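Local coordinates for protein isatin hydrolase (Ralstonia solanacearum, PDB 5NMP) that hydrolyses isatin, as a manganese-dependent enzyme of the cyclase family, at residues L127-D130 against F131-W135; V182-L185 against I186-N190. All coordinates share one frame; numbering follows the deposited sequence.

Contact 1 of 2, residues L127-D130 against F131-W135; sequences LTVD and FLQAW
Thr128 turns its OG1 into the position between its own backbone N and carbonyl carbon (chi1 63°), and from there the hydroxyl oxygen reaches forward to the amide of Phe131. The bond from Phe131 N to Thr128 OG1 is 3.2 Å long, with an N-H...O angle of 157°. The oxygen also rests on the first carbon of the Phe131 side chain, 3.6 Å from OG1 to CB. Leu127, with CG anti to its backbone N (chi1 -180°), carries its methyl CD1 to within 3.5 Å of Phe131 CD1, near the root of a ring that extends away from it. The two side chains cross at about a right angle. The same Leu127 methyl reaches Leu132 CD2 at 4.0 Å, so one branch serves two residues of the first turn. Gln133 lies alongside Val129, its amide carbon CD 3.9 Å from Val129 CG1. Along the backbone, the helical bonds start with Leu132 N to Thr128 O at 3.1 Å, followed by Gln133 N to Val129 O and Ala134 N to Asp130 O. Outside the turn, Trp125 meets the Phe131 ring edge-to-face, and Ile113 of strand 107-114 also touches it. A threonine N-cap, with a hydrophobic staple between Leu127 and Leu132 beside it, opens helix 129-139 directly after the short strand 126-127.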
loop_
_atom_site.group_PDB
_atom_site.type_symbol
_atom_site.label_atom_id
_atom_site.label_comp_id
_atom_site.label_asym_id
_atom_site.label_seq_id
_atom_site.Cartn_x
_atom_site.Cartn_y
_atom_site.Cartn_z
ATOM N N LEU A 127 5.429 -26.486 -11.008
ATOM C CA LEU A 127 5.046 -25.775 -12.221
ATOM C C LEU A 127 6.141 -25.921 -13.273
ATOM O O LEU A 127 7.283 -25.513 -13.054
ATOM C CB LEU A 127 4.791 -24.297 -11.917
ATOM C CG LEU A 127 4.369 -23.395 -13.077
ATOM C CD1 LEU A 127 3.059 -23.873 -13.667
ATOM C CD2 LEU A 127 4.247 -21.959 -12.607
ATOM N N THR A 128 5.793 -26.507 -14.412
ATOM C CA THR A 128 6.782 -26.783 -15.444
ATOM C C THR A 128 6.581 -25.916 -16.682
ATOM O O THR A 128 5.538 -25.281 -16.849
ATOM C CB THR A 128 6.750 -28.263 -15.863
ATOM O OG1 THR A 128 5.475 -28.570 -16.438
ATOM C CG2 THR A 128 6.983 -29.157 -14.662
ATOM N N VAL A 129 7.594 -25.893 -17.545
ATOM C CA VAL A 129 7.515 -25.169 -18.806
ATOM C C VAL A 129 6.402 -25.746 -19.676
ATOM O O VAL A 129 5.646 -25.003 -20.307
ATOM C CB VAL A 129 8.855 -25.222 -19.570
ATOM C CG1 VAL A 129 8.730 -24.543 -20.925
ATOM C CG2 VAL A 129 9.954 -24.572 -18.749
ATOM N N ASP A 130 6.299 -27.073 -19.693
ATOM C CA ASP A 130 5.257 -27.754 -20.452
ATOM C C ASP A 130 3.871 -27.282 -20.031
ATOM O O ASP A 130 3.017 -27.015 -20.875
ATOM C CB ASP A 130 5.371 -29.269 -20.283
ATOM C CG ASP A 130 6.664 -29.823 -20.848
ATOM O OD1 ASP A 130 7.675 -29.089 -20.841
ATOM O OD2 ASP A 130 6.670 -30.987 -21.303
ATOM N N PHE A 131 3.659 -27.169 -18.724
ATOM C CA PHE A 131 2.377 -26.722 -18.195
ATOM C C PHE A 131 2.101 -25.273 -18.582
ATOM O O PHE A 131 0.967 -24.917 -18.906
ATOM C CB PHE A 131 2.335 -26.880 -16.673
ATOM C CG PHE A 131 0.975 -26.644 -16.071
ATOM C CD1 PHE A 131 0.591 -25.374 -15.660
ATOM C CD2 PHE A 131 0.083 -27.692 -15.910
ATOM C CE1 PHE A 131 -0.658 -25.155 -15.102
ATOM C CE2 PHE A 131 -1.168 -27.481 -15.352
ATOM C CZ PHE A 131 -1.539 -26.210 -14.947
ATOM N N LEU A 132 3.136 -24.441 -18.546
ATOM C CA LEU A 132 2.993 -23.038 -18.921
ATOM C C LEU A 132 2.668 -22.884 -20.409
ATOM O O LEU A 132 1.825 -22.067 -20.784
ATOM C CB LEU A 132 4.261 -22.259 -18.571
ATOM C CG LEU A 132 4.506 -22.002 -17.080
ATOM C CD1 LEU A 132 5.888 -21.415 -16.853
ATOM C CD2 LEU A 132 3.429 -21.088 -16.496
ATOM N N GLN A 133 3.329 -23.671 -21.253
ATOM C CA GLN A 133 3.104 -23.604 -22.696
ATOM C C GLN A 133 1.723 -24.121 -23.089
ATOM O O GLN A 133 1.155 -23.692 -24.094
ATOM C CB GLN A 133 4.188 -24.384 -23.442
ATOM C CG GLN A 133 5.543 -23.696 -23.456
ATOM C CD GLN A 133 6.604 -24.503 -24.182
ATOM O OE1 GLN A 133 6.559 -25.734 -24.206
ATOM N NE2 GLN A 133 7.565 -23.810 -24.783
ATOM N N ALA A 134 1.189 -25.048 -22.300
ATOM C CA ALA A 134 -0.161 -25.550 -22.525
ATOM C C ALA A 134 -1.186 -24.487 -22.142
ATOM O O ALA A 134 -2.242 -24.373 -22.765
ATOM C CB ALA A 134 -0.397 -26.825 -21.735
ATOM N N TRP A 135 -0.858 -23.712 -21.112
ATOM C CA TRP A 135 -1.705 -22.615 -20.656
ATOM C C TRP A 135 -1.850 -21.562 -21.750
ATOM O O TRP A 135 -2.947 -21.062 -21.999
ATOM C CB TRP A 135 -1.126 -21.992 -19.383
ATOM C CG TRP A 135 -1.957 -20.889 -18.792
ATOM C CD1 TRP A 135 -2.911 -21.009 -17.822
ATOM C CD2 TRP A 135 -1.896 -19.494 -19.121
ATOM N NE1 TRP A 135 -3.451 -19.780 -17.532
ATOM C CE2 TRP A 135 -2.847 -18.832 -18.317
ATOM C CE3 TRP A 135 -1.135 -18.739 -20.021
ATOM C CZ2 TRP A 135 -3.054 -17.456 -18.384
ATOM C CZ3 TRP A 135 -1.345 -17.374 -20.088
ATOM C CH2 TRP A 135 -2.295 -16.746 -19.274
#

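Contact 2 of 2, residues V182-L185 against I186-N190; sequences VEWL and IGERN
Arg189 folds back over Trp184, and its side chain can be followed along the indole. CB sits 3.5 Å from Leu185 O, at the last turn of the helix. CG then settles over a face of the six-membered ring, a CH-pi contact 3.9 Å from CG to the centroid of that ring in Trp184 and 18° off the normal. A bend at chi2 (-59°) keeps the rest of the chain near the indole: NE comes 3.6 Å from Trp184 CH2. Trp184 CZ2 sits over one guanidinium face, toward its rim, 3.5 Å from Arg189 CZ and 3.4 Å from NH2. The two planes are 54° apart. NH1 turns back to the main chain and donates to Glu188 O at 2.9 Å, the oxygen lying close to the guanidinium plane. NE is held by a salt bridge to Glu136 of helix 129-139. In the backbone, Ile186 N, Gly187 N and Glu188 N bond to Val182 O, Glu183 O and Trp184 O in turn. This is the C-terminal end of helix 179-187, just before strand 193-195, where Glu188 CB and Arg189 CG pack by CH-pi contacts over the face of an indole whose residue also touches helix 129-139.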
loop_
_atom_site.group_PDB
_atom_site.type_symbol
_atom_site.label_atom_id
_atom_site.label_comp_id
_atom_site.label_asym_id
_atom_site.label_seq_id
_atom_site.Cartn_x
_atom_site.Cartn_y
_atom_site.Cartn_z
ATOM N N VAL A 182 11.300 -20.978 -14.261
ATOM C CA VAL A 182 11.747 -19.652 -13.859
ATOM C C VAL A 182 12.599 -19.023 -14.962
ATOM O O VAL A 182 12.415 -17.854 -15.305
ATOM C CB VAL A 182 12.546 -19.704 -12.540
ATOM C CG1 VAL A 182 13.097 -18.328 -12.189
ATOM C CG2 VAL A 182 11.667 -20.225 -11.410
ATOM N N GLU A 183 13.516 -19.805 -15.525
ATOM C CA GLU A 183 14.359 -19.336 -16.623
ATOM C C GLU A 183 13.532 -18.949 -17.851
ATOM O O GLU A 183 13.812 -17.945 -18.505
ATOM C CB GLU A 183 15.390 -20.404 -17.002
ATOM C CG GLU A 183 16.489 -20.598 -15.972
ATOM C CD GLU A 183 17.398 -21.775 -16.287
ATOM O OE1 GLU A 183 17.034 -22.608 -17.147
ATOM O OE2 GLU A 183 18.479 -21.866 -15.667
ATOM N N TRP A 184 12.513 -19.747 -18.153
ATOM C CA TRP A 184 11.643 -19.500 -19.301
ATOM C C TRP A 184 10.822 -18.224 -19.117
ATOM O O TRP A 184 10.730 -17.400 -20.027
ATOM C CB TRP A 184 10.719 -20.701 -19.528
ATOM C CG TRP A 184 9.880 -20.621 -20.766
ATOM C CD1 TRP A 184 10.274 -20.904 -22.040
ATOM C CD2 TRP A 184 8.498 -20.255 -20.845
ATOM N NE1 TRP A 184 9.226 -20.730 -22.911
ATOM C CE2 TRP A 184 8.123 -20.331 -22.203
ATOM C CE3 TRP A 184 7.541 -19.866 -19.902
ATOM C CZ2 TRP A 184 6.835 -20.032 -22.641
ATOM C CZ3 TRP A 184 6.261 -19.571 -20.339
ATOM C CH2 TRP A 184 5.920 -19.654 -21.698
ATOM N N LEU A 185 10.233 -18.065 -17.935
ATOM C CA LEU A 185 9.437 -16.881 -17.623
ATOM C C LEU A 185 10.250 -15.593 -17.740
ATOM O O LEU A 185 9.751 -14.576 -18.222
ATOM C CB LEU A 185 8.842 -16.989 -16.216
ATOM C CG LEU A 185 7.654 -17.937 -16.057
ATOM C CD1 LEU A 185 7.143 -17.913 -14.629
ATOM C CD2 LEU A 185 6.543 -17.568 -17.029
ATOM N N ILE A 186 11.501 -15.639 -17.298
ATOM C CA ILE A 186 12.358 -14.463 -17.349
ATOM C C ILE A 186 12.904 -14.225 -18.754
ATOM O O ILE A 186 12.765 -13.134 -19.306
ATOM C CB ILE A 186 13.534 -14.584 -16.366
ATOM C CG1 ILE A 186 13.019 -14.639 -14.929
ATOM C CG2 ILE A 186 14.493 -13.417 -16.535
ATOM C CD1 ILE A 186 14.102 -14.909 -13.900
ATOM N N GLY A 187 13.512 -15.257 -19.330
ATOM C CA GLY A 187 14.217 -15.134 -20.595
ATOM C C GLY A 187 13.371 -15.136 -21.854
ATOM O O GLY A 187 13.700 -14.456 -22.825
ATOM N N GLU A 188 12.283 -15.897 -21.855
ATOM C CA GLU A 188 11.460 -16.023 -23.055
ATOM C C GLU A 188 10.178 -15.190 -23.001
ATOM O O GLU A 188 9.531 -14.983 -24.027
ATOM C CB GLU A 188 11.112 -17.492 -23.302
ATOM C CG GLU A 188 12.297 -18.343 -23.720
ATOM C CD GLU A 188 12.885 -17.906 -25.048
ATOM O OE1 GLU A 188 12.120 -17.791 -26.030
ATOM O OE2 GLU A 188 14.112 -17.675 -25.111
ATOM N N ARG A 189 9.814 -14.708 -21.815
ATOM C CA ARG A 189 8.555 -13.984 -21.660
ATOM C C ARG A 189 8.707 -12.628 -20.974
ATOM O O ARG A 189 7.787 -11.807 -21.018
ATOM C CB ARG A 189 7.552 -14.844 -20.892
ATOM C CG ARG A 189 7.041 -16.035 -21.686
ATOM C CD ARG A 189 6.358 -15.578 -22.962
ATOM N NE ARG A 189 5.808 -16.694 -23.726
ATOM C CZ ARG A 189 6.427 -17.279 -24.747
ATOM N NH1 ARG A 189 7.622 -16.856 -25.134
ATOM N NH2 ARG A 189 5.848 -18.286 -25.384
ATOM N N ASN A 190 9.860 -12.406 -20.346
ATOM C CA ASN A 190 10.196 -11.108 -19.762
ATOM C C ASN A 190 9.135 -10.627 -18.772
ATOM O O ASN A 190 8.666 -9.488 -18.839
ATOM C CB ASN A 190 10.399 -10.073 -20.876
ATOM C CG ASN A 190 11.141 -8.838 -20.406
ATOM O OD1 ASN A 190 11.748 -8.827 -19.337
ATOM N ND2 ASN A 190 11.101 -7.788 -21.215
#

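Contact 1 comes first along the chain and lies at the start of helix 129-139, while contact 2 takes in the end of helix 179-187; their centres are 12 Å apart. The contacts meet directly: Leu132 CB lies 3.8 Å from Trp184 CZ3, and Leu132 CD1 is 3.9 Å from Leu185 CD2. Val129 also leans on Trp184. Between them the chain passes through strand 147-151, and after contact 2 it enters strand 193-195, its parallel neighbour in the mixed sheet. Phe131 and Trp135 touch strand 107-114, so helix 129-139 packs both on the sheet and on helix 179-187, away from the manganese site formed by His76, His80 and Asp82.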